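Local coordinates for NikO protein (Streptomyces tendae, PDB 4FQD) that transfers the enolpyruvyl group of phosphoenolpyruvate to an acceptor in nikkomycin biosynthesis, as a member of the EPSP synthase family, at the interface of chains A and B. Residues are numbered along the deposited sequence; one frame, centred on the assembly and turned at random. Chains: chain A/B, NikO protein.

Contact 1: the interface of chains A and B. Residues chain A 306, 331-333, 335; chain B 306, 331-333.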
loop_
_atom_site.group_PDB
_atom_site.type_symbol
_atom_site.label_atom_id
_atom_site.label_comp_id
_atom_site.label_asym_id
_atom_site.label_seq_id
_atom_site.Cartn_x
_atom_site.Cartn_y
_atom_site.Cartn_z
ATOM N N ARG A 306 10.649 -9.835 -4.603
ATOM C CA ARG A 306 9.742 -9.378 -5.647
ATOM C C ARG A 306 10.444 -8.454 -6.640
ATOM O O ARG A 306 10.072 -8.394 -7.812
ATOM C CB ARG A 306 8.523 -8.684 -5.032
ATOM C CG ARG A 306 7.476 -9.648 -4.490
ATOM C CD ARG A 306 6.650 -9.018 -3.378
ATOM N NE ARG A 306 6.016 -7.770 -3.789
ATOM C CZ ARG A 306 5.379 -6.951 -2.957
ATOM N NH1 ARG A 306 5.295 -7.250 -1.668
ATOM N NH2 ARG A 306 4.828 -5.834 -3.411
ATOM N N GLU A 331 4.884 -2.043 -5.269
ATOM C CA GLU A 331 4.100 -1.097 -4.487
ATOM C C GLU A 331 3.852 -1.689 -3.104
ATOM O O GLU A 331 3.497 -2.861 -2.972
ATOM C CB GLU A 331 2.792 -0.713 -5.197
ATOM C CG GLU A 331 1.684 -1.755 -5.169
ATOM C CD GLU A 331 0.788 -1.642 -3.944
ATOM O OE1 GLU A 331 -0.102 -2.501 -3.783
ATOM O OE2 GLU A 331 0.971 -0.697 -3.144
ATOM N N PHE A 332 4.064 -0.882 -2.071
ATOM C CA PHE A 332 3.923 -1.363 -0.704
ATOM C C PHE A 332 3.681 -0.222 0.271
ATOM O O PHE A 332 3.743 0.952 -0.095
ATOM C CB PHE A 332 5.165 -2.151 -0.281
ATOM C CG PHE A 332 6.409 -1.316 -0.182
ATOM C CD1 PHE A 332 7.193 -1.082 -1.300
ATOM C CD2 PHE A 332 6.798 -0.766 1.029
ATOM C CE1 PHE A 332 8.338 -0.314 -1.213
ATOM C CE2 PHE A 332 7.940 0.003 1.122
ATOM C CZ PHE A 332 8.712 0.229 -0.002
ATOM N N THR A 333 3.415 -0.581 1.520
ATOM C CA THR A 333 3.169 0.403 2.561
ATOM C C THR A 333 4.053 0.138 3.772
ATOM O O THR A 333 3.994 -0.936 4.369
ATOM C CB THR A 333 1.695 0.392 3.004
ATOM O OG1 THR A 333 0.856 0.722 1.890
ATOM C CG2 THR A 333 1.468 1.398 4.117
ATOM N N MET A 335 4.692 0.088 7.338
ATOM C CA MET A 335 3.789 0.066 8.484
ATOM C C MET A 335 4.419 -0.611 9.698
ATOM O O MET A 335 5.470 -1.244 9.595
ATOM C CB MET A 335 2.479 -0.629 8.109
ATOM C CG MET A 335 2.666 -2.029 7.557
ATOM S SD MET A 335 1.131 -2.779 6.990
ATOM C CE MET A 335 1.703 -4.419 6.555
ATOM N N ARG B 306 1.797 -14.144 -5.503
ATOM C CA ARG B 306 2.318 -13.898 -4.163
ATOM C C ARG B 306 1.511 -14.632 -3.097
ATOM O O ARG B 306 2.029 -14.952 -2.028
ATOM C CB ARG B 306 2.345 -12.396 -3.867
ATOM C CG ARG B 306 3.466 -11.645 -4.572
ATOM C CD ARG B 306 3.147 -10.164 -4.700
ATOM N NE ARG B 306 2.868 -9.542 -3.409
ATOM C CZ ARG B 306 2.430 -8.296 -3.261
ATOM N NH1 ARG B 306 2.218 -7.535 -4.325
ATOM N NH2 ARG B 306 2.203 -7.811 -2.048
ATOM N N GLU B 331 -0.124 -7.699 1.228
ATOM C CA GLU B 331 -0.400 -6.309 1.549
ATOM C C GLU B 331 -0.350 -5.509 0.255
ATOM O O GLU B 331 0.678 -5.481 -0.422
ATOM C CB GLU B 331 0.636 -5.788 2.551
ATOM C CG GLU B 331 0.522 -4.310 2.883
ATOM C CD GLU B 331 1.278 -3.426 1.910
ATOM O OE1 GLU B 331 2.474 -3.691 1.666
ATOM O OE2 GLU B 331 0.672 -2.471 1.382
ATOM N N PHE B 332 -1.457 -4.865 -0.097
ATOM C CA PHE B 332 -1.510 -4.105 -1.342
ATOM C C PHE B 332 -2.486 -2.937 -1.277
ATOM O O PHE B 332 -3.245 -2.794 -0.318
ATOM C CB PHE B 332 -1.859 -5.018 -2.522
ATOM C CG PHE B 332 -3.288 -5.492 -2.525
ATOM C CD1 PHE B 332 -3.672 -6.579 -1.757
ATOM C CD2 PHE B 332 -4.242 -4.858 -3.307
ATOM C CE1 PHE B 332 -4.984 -7.020 -1.761
ATOM C CE2 PHE B 332 -5.555 -5.294 -3.316
ATOM C CZ PHE B 332 -5.926 -6.376 -2.541
ATOM N N THR B 333 -2.457 -2.110 -2.316
ATOM C CA THR B 333 -3.353 -0.969 -2.417
ATOM C C THR B 333 -4.084 -0.992 -3.754
ATOM O O THR B 333 -3.457 -1.030 -4.814
ATOM C CB THR B 333 -2.585 0.363 -2.289
ATOM O OG1 THR B 333 -1.918 0.416 -1.021
ATOM C CG2 THR B 333 -3.538 1.541 -2.405
HETATM O O HOH W 1 3.549 -5.041 -0.355
#
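The guanidinium of A:Arg306 lies face to face with that of B:Arg306, the two planes 13° apart and their CZ atoms separated by 3.3 Å. Each plane carries the partner's CZ over its centre, although the chains arrive roughly perpendicular to each other. At its edge and in its plane, B:Arg306 meets its own chain: NH2 donates to the carbonyl O of B:Glu331 at 3.2 Å, while the matching bond in chain A is weak. Water 1 sits in the plane of A:Arg306, 3.1 Å from NH1, and passes the link on to B:Glu331, whose OE1 it meets at 2.7 Å. A:Glu331 OE1 lies 5.6 Å from B:Arg306 NH1, the twin pair is alike, and these carboxylates would probably offset the like charges of the stack.

Each glutamate also reaches for a backbone N-H of the partner strand. B:Thr333 N donates to A:Glu331 OE1 at 2.8 Å, on the syn side but tilted out of the carboxylate plane; the twin bond from A:Thr333 N to B:Glu331 OE1 is weak. The two glutamates differ in rotamer, which may account for this: CG of A:Glu331 lies between its backbone N and carbonyl carbon (chi1 76°), whereas that of B:Glu331 is swung opposite the N (chi1 175°), bringing its CG to 3.9 Å from A:Met335 CE.

The patch straddles the two-fold axis, where helix 298-307 and strand 331-334 of one chain face the same elements of the other.

Contact 2: the interface of chains A and B. Residues chain A 183, 186, 333, 361, 363; chain B 331, 359, 361, 388.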
loop_
_atom_site.group_PDB
_atom_site.type_symbol
_atom_site.label_atom_id
_atom_site.label_comp_id
_atom_site.label_asym_id
_atom_site.label_seq_id
_atom_site.Cartn_x
_atom_site.Cartn_y
_atom_site.Cartn_z
ATOM N N ASN A 183 -4.131 3.967 12.369
ATOM C CA ASN A 183 -5.120 3.112 11.724
ATOM C C ASN A 183 -5.255 1.783 12.459
ATOM O O ASN A 183 -4.299 1.012 12.544
ATOM C CB ASN A 183 -4.749 2.872 10.258
ATOM C CG ASN A 183 -5.884 2.256 9.464
ATOM O OD1 ASN A 183 -6.082 1.040 9.479
ATOM N ND2 ASN A 183 -6.637 3.095 8.760
ATOM N N LEU A 186 -5.000 -1.420 10.077
ATOM C CA LEU A 186 -3.641 -1.622 9.599
ATOM C C LEU A 186 -2.699 -1.876 10.772
ATOM O O LEU A 186 -1.603 -2.412 10.594
ATOM C CB LEU A 186 -3.172 -0.402 8.803
ATOM C CG LEU A 186 -1.988 -0.609 7.858
ATOM C CD1 LEU A 186 -2.393 -1.492 6.686
ATOM C CD2 LEU A 186 -1.446 0.725 7.367
ATOM N N THR A 333 3.415 -0.581 1.520
ATOM C CA THR A 333 3.169 0.403 2.561
ATOM C C THR A 333 4.053 0.138 3.772
ATOM O O THR A 333 3.994 -0.936 4.369
ATOM C CB THR A 333 1.695 0.392 3.004
ATOM O OG1 THR A 333 0.856 0.722 1.890
ATOM C CG2 THR A 333 1.468 1.398 4.117
ATOM N N ARG A 361 4.209 3.958 0.213
ATOM C CA ARG A 361 3.297 4.657 1.109
ATOM C C ARG A 361 3.780 4.604 2.552
ATOM O O ARG A 361 4.097 3.535 3.075
ATOM C CB ARG A 361 1.889 4.070 1.014
ATOM C CG ARG A 361 0.827 4.932 1.671
ATOM C CD ARG A 361 -0.536 4.277 1.589
ATOM N NE ARG A 361 -1.608 5.265 1.531
ATOM C CZ ARG A 361 -2.171 5.687 0.404
ATOM N NH1 ARG A 361 -1.768 5.202 -0.761
ATOM N NH2 ARG A 361 -3.140 6.590 0.442
ATOM N N ALA A 363 3.036 4.875 6.427
ATOM C CA ALA A 363 1.919 4.732 7.356
ATOM C C ALA A 363 2.369 4.741 8.815
ATOM O O ALA A 363 1.655 4.258 9.694
ATOM C CB ALA A 363 1.133 3.467 7.050
ATOM N N GLU B 331 -0.124 -7.699 1.228
ATOM C CA GLU B 331 -0.400 -6.309 1.549
ATOM C C GLU B 331 -0.350 -5.509 0.255
ATOM O O GLU B 331 0.678 -5.481 -0.422
ATOM C CB GLU B 331 0.636 -5.788 2.551
ATOM C CG GLU B 331 0.522 -4.310 2.883
ATOM C CD GLU B 331 1.278 -3.426 1.910
ATOM O OE1 GLU B 331 2.474 -3.691 1.666
ATOM O OE2 GLU B 331 0.672 -2.471 1.382
ATOM N N TYR B 359 -3.800 -7.174 4.237
ATOM C CA TYR B 359 -4.117 -5.753 4.320
ATOM C C TYR B 359 -4.526 -5.197 2.962
ATOM O O TYR B 359 -3.775 -5.285 1.990
ATOM C CB TYR B 359 -2.923 -4.972 4.867
ATOM C CG TYR B 359 -2.440 -5.455 6.215
ATOM C CD1 TYR B 359 -1.462 -6.436 6.313
ATOM C CD2 TYR B 359 -2.962 -4.931 7.390
ATOM C CE1 TYR B 359 -1.017 -6.881 7.542
ATOM C CE2 TYR B 359 -2.524 -5.369 8.624
ATOM C CZ TYR B 359 -1.551 -6.343 8.695
ATOM O OH TYR B 359 -1.111 -6.780 9.921
ATOM N N ARG B 361 -5.856 -1.741 1.096
ATOM C CA ARG B 361 -6.132 -0.310 1.111
ATOM C C ARG B 361 -6.802 0.132 -0.184
ATOM O O ARG B 361 -6.350 -0.206 -1.279
ATOM C CB ARG B 361 -4.851 0.496 1.340
ATOM C CG ARG B 361 -5.090 1.996 1.440
ATOM C CD ARG B 361 -3.786 2.770 1.512
ATOM N NE ARG B 361 -3.049 2.505 2.744
ATOM C CZ ARG B 361 -3.139 3.247 3.844
ATOM N NH1 ARG B 361 -3.937 4.305 3.871
ATOM N NH2 ARG B 361 -2.428 2.932 4.918
ATOM N N VAL B 388 -8.843 1.309 4.937
ATOM C CA VAL B 388 -8.095 0.070 5.105
ATOM C C VAL B 388 -8.964 -1.092 5.582
ATOM O O VAL B 388 -9.688 -0.979 6.572
ATOM C CB VAL B 388 -6.913 0.260 6.079
ATOM C CG1 VAL B 388 -6.272 -1.079 6.417
ATOM C CG2 VAL B 388 -5.888 1.218 5.486
HETATM O O HOH W 2 -1.649 0.482 3.037
#
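B:Arg361 lies against its own counterpart, A:Arg361, across the interface. From CB its chain runs straight through CG to CD, which sits 3.3 Å from A:Arg361 NE, over a face of that guanidinium and toward its rim. A bend at chi3 (-66°) then turns the head group away from the line of the chain. NE approaches A:Arg361 CD and also meets water 2 at 2.5 Å along a nearly straight N-H; the water continues to A:Thr333 OG1 at 2.8 Å. A:Arg361 NE lies over one face of the B:Arg361 guanidinium, toward its rim and near CZ and NH1; the planes are 18° apart and offset. At the tip, NH2 reaches the methyl CD2 of A:Leu186 at 3.4 Å. The other face of the B:Arg361 guanidinium rests on CG2 of its neighbour B:Val388, leaving the group sandwiched. An alanine in place of B:Arg361 would probably leave water 2 without its N-H donor and open a gap between A:Leu186, A:Arg361 and B:Val388.

A:Leu186 turns its other methyl, CD1, to B:Tyr359 CD2 at 3.6 Å. Its backbone N is held by A:Asn183 OD1 at 2.8 Å, in the carbonyl plane, and the asparagine amide meets B:Val388 obliquely near its rim, OD1 3.6 Å from CB. The loop carrying A:Asn183 and A:Leu186 is thereby fitted against strands 356-362 and 388-393 of the other chain, a join that may help hold the dimer together.

Contact 3: the interface of chains A and B. Residues chain A 185-186, 335, 337; chain B 331, 359.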
loop_
_atom_site.group_PDB
_atom_site.type_symbol
_atom_site.label_atom_id
_atom_site.label_comp_id
_atom_site.label_asym_id
_atom_site.label_seq_id
_atom_site.Cartn_x
_atom_site.Cartn_y
_atom_site.Cartn_z
ATOM N N ALA A 185 -7.150 -0.907 11.775
ATOM C CA ALA A 185 -7.174 -2.081 10.910
ATOM C C ALA A 185 -5.775 -2.440 10.427
ATOM O O ALA A 185 -5.403 -3.614 10.374
ATOM C CB ALA A 185 -8.103 -1.853 9.727
ATOM N N LEU A 186 -5.000 -1.420 10.077
ATOM C CA LEU A 186 -3.641 -1.622 9.599
ATOM C C LEU A 186 -2.699 -1.876 10.772
ATOM O O LEU A 186 -1.603 -2.412 10.594
ATOM C CB LEU A 186 -3.172 -0.402 8.803
ATOM C CG LEU A 186 -1.988 -0.609 7.858
ATOM C CD1 LEU A 186 -2.393 -1.492 6.686
ATOM C CD2 LEU A 186 -1.446 0.725 7.367
ATOM N N MET A 335 4.692 0.088 7.338
ATOM C CA MET A 335 3.789 0.066 8.484
ATOM C C MET A 335 4.419 -0.611 9.698
ATOM O O MET A 335 5.470 -1.244 9.595
ATOM C CB MET A 335 2.479 -0.629 8.109
ATOM C CG MET A 335 2.666 -2.029 7.557
ATOM S SD MET A 335 1.131 -2.779 6.990
ATOM C CE MET A 335 1.703 -4.419 6.555
ATOM N N ARG A 337 3.440 -3.205 11.550
ATOM C CA ARG A 337 3.509 -4.656 11.430
ATOM C C ARG A 337 3.890 -5.069 10.014
ATOM O O ARG A 337 3.430 -6.090 9.505
ATOM C CB ARG A 337 2.185 -5.300 11.841
ATOM C CG ARG A 337 1.831 -5.084 13.300
ATOM C CD ARG A 337 0.757 -6.052 13.752
ATOM N NE ARG A 337 0.542 -5.984 15.194
ATOM C CZ ARG A 337 -0.166 -6.870 15.883
ATOM N NH1 ARG A 337 -0.727 -7.899 15.264
ATOM N NH2 ARG A 337 -0.309 -6.730 17.195
ATOM N N GLU B 331 -0.124 -7.699 1.228
ATOM C CA GLU B 331 -0.400 -6.309 1.549
ATOM C C GLU B 331 -0.350 -5.509 0.255
ATOM O O GLU B 331 0.678 -5.481 -0.422
ATOM C CB GLU B 331 0.636 -5.788 2.551
ATOM C CG GLU B 331 0.522 -4.310 2.883
ATOM C CD GLU B 331 1.278 -3.426 1.910
ATOM O OE1 GLU B 331 2.474 -3.691 1.666
ATOM O OE2 GLU B 331 0.672 -2.471 1.382
ATOM N N TYR B 359 -3.800 -7.174 4.237
ATOM C CA TYR B 359 -4.117 -5.753 4.320
ATOM C C TYR B 359 -4.526 -5.197 2.962
ATOM O O TYR B 359 -3.775 -5.285 1.990
ATOM C CB TYR B 359 -2.923 -4.972 4.867
ATOM C CG TYR B 359 -2.440 -5.455 6.215
ATOM C CD1 TYR B 359 -1.462 -6.436 6.313
ATOM C CD2 TYR B 359 -2.962 -4.931 7.390
ATOM C CE1 TYR B 359 -1.017 -6.881 7.542
ATOM C CE2 TYR B 359 -2.524 -5.369 8.624
ATOM C CZ TYR B 359 -1.551 -6.343 8.695
ATOM O OH TYR B 359 -1.111 -6.780 9.921
HETATM O O HOH W 3 1.349 -8.196 9.592
#
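In this MurA-like member of the EPSP synthase family, with its beta/alpha inverse barrel, strand 356-362 of one subunit presents B:Tyr359 to loop segments of the other. The thioether of A:Met335 passes over one face of the phenol ring: SD stands above the ring centre, 4.5 Å from B:Tyr359 CG, and CE comes down toward the rim, 3.8 Å from both B:Tyr359 CD1 and CE1. The methionine leaves its backbone with CG between N and the carbonyl carbon (chi1 55°) and is extended beyond it, which carries the methyl across to chain B, where it also touches the CG methylene of B:Glu331. A:Leu186, already in contact with this ring through CD1, approaches from the same face but beyond the opposite rim.

Backbone oxygens gather near CE2 of the tyrosine: A:Leu186 O lies 3.7 Å from it and A:Ala185 O 3.8 Å. At the far end of the ring, the phenol OH is 2.9 Å from water 3, which in turn lies 3.0 Å from the carbonyl O of A:Arg337. This bridge links the tyrosine to the main chain of the partner. The side chain of A:Arg337 contributes its CB, 4.1 Å from B:Tyr359 OH.

Measured between the centres of their C-alpha atoms, contact 2 and contact 3 are about 4 Å apart, and contact 1 lies about 8 Å from contact 2 and 9 Å from contact 3. B:Glu331 belongs to all three; A:Thr333 joins contacts 1 and 2, A:Met335 joins contacts 1 and 3, and A:Leu186 with B:Tyr359 joins contacts 2 and 3. They therefore form one continuous surface, polar and water-bridged in contact 1, more apolar in contact 3. Two-fold symmetry repeats the contacts with the chains exchanged, which is compatible with a dimer, although the structure alone does not show that it is the biological one.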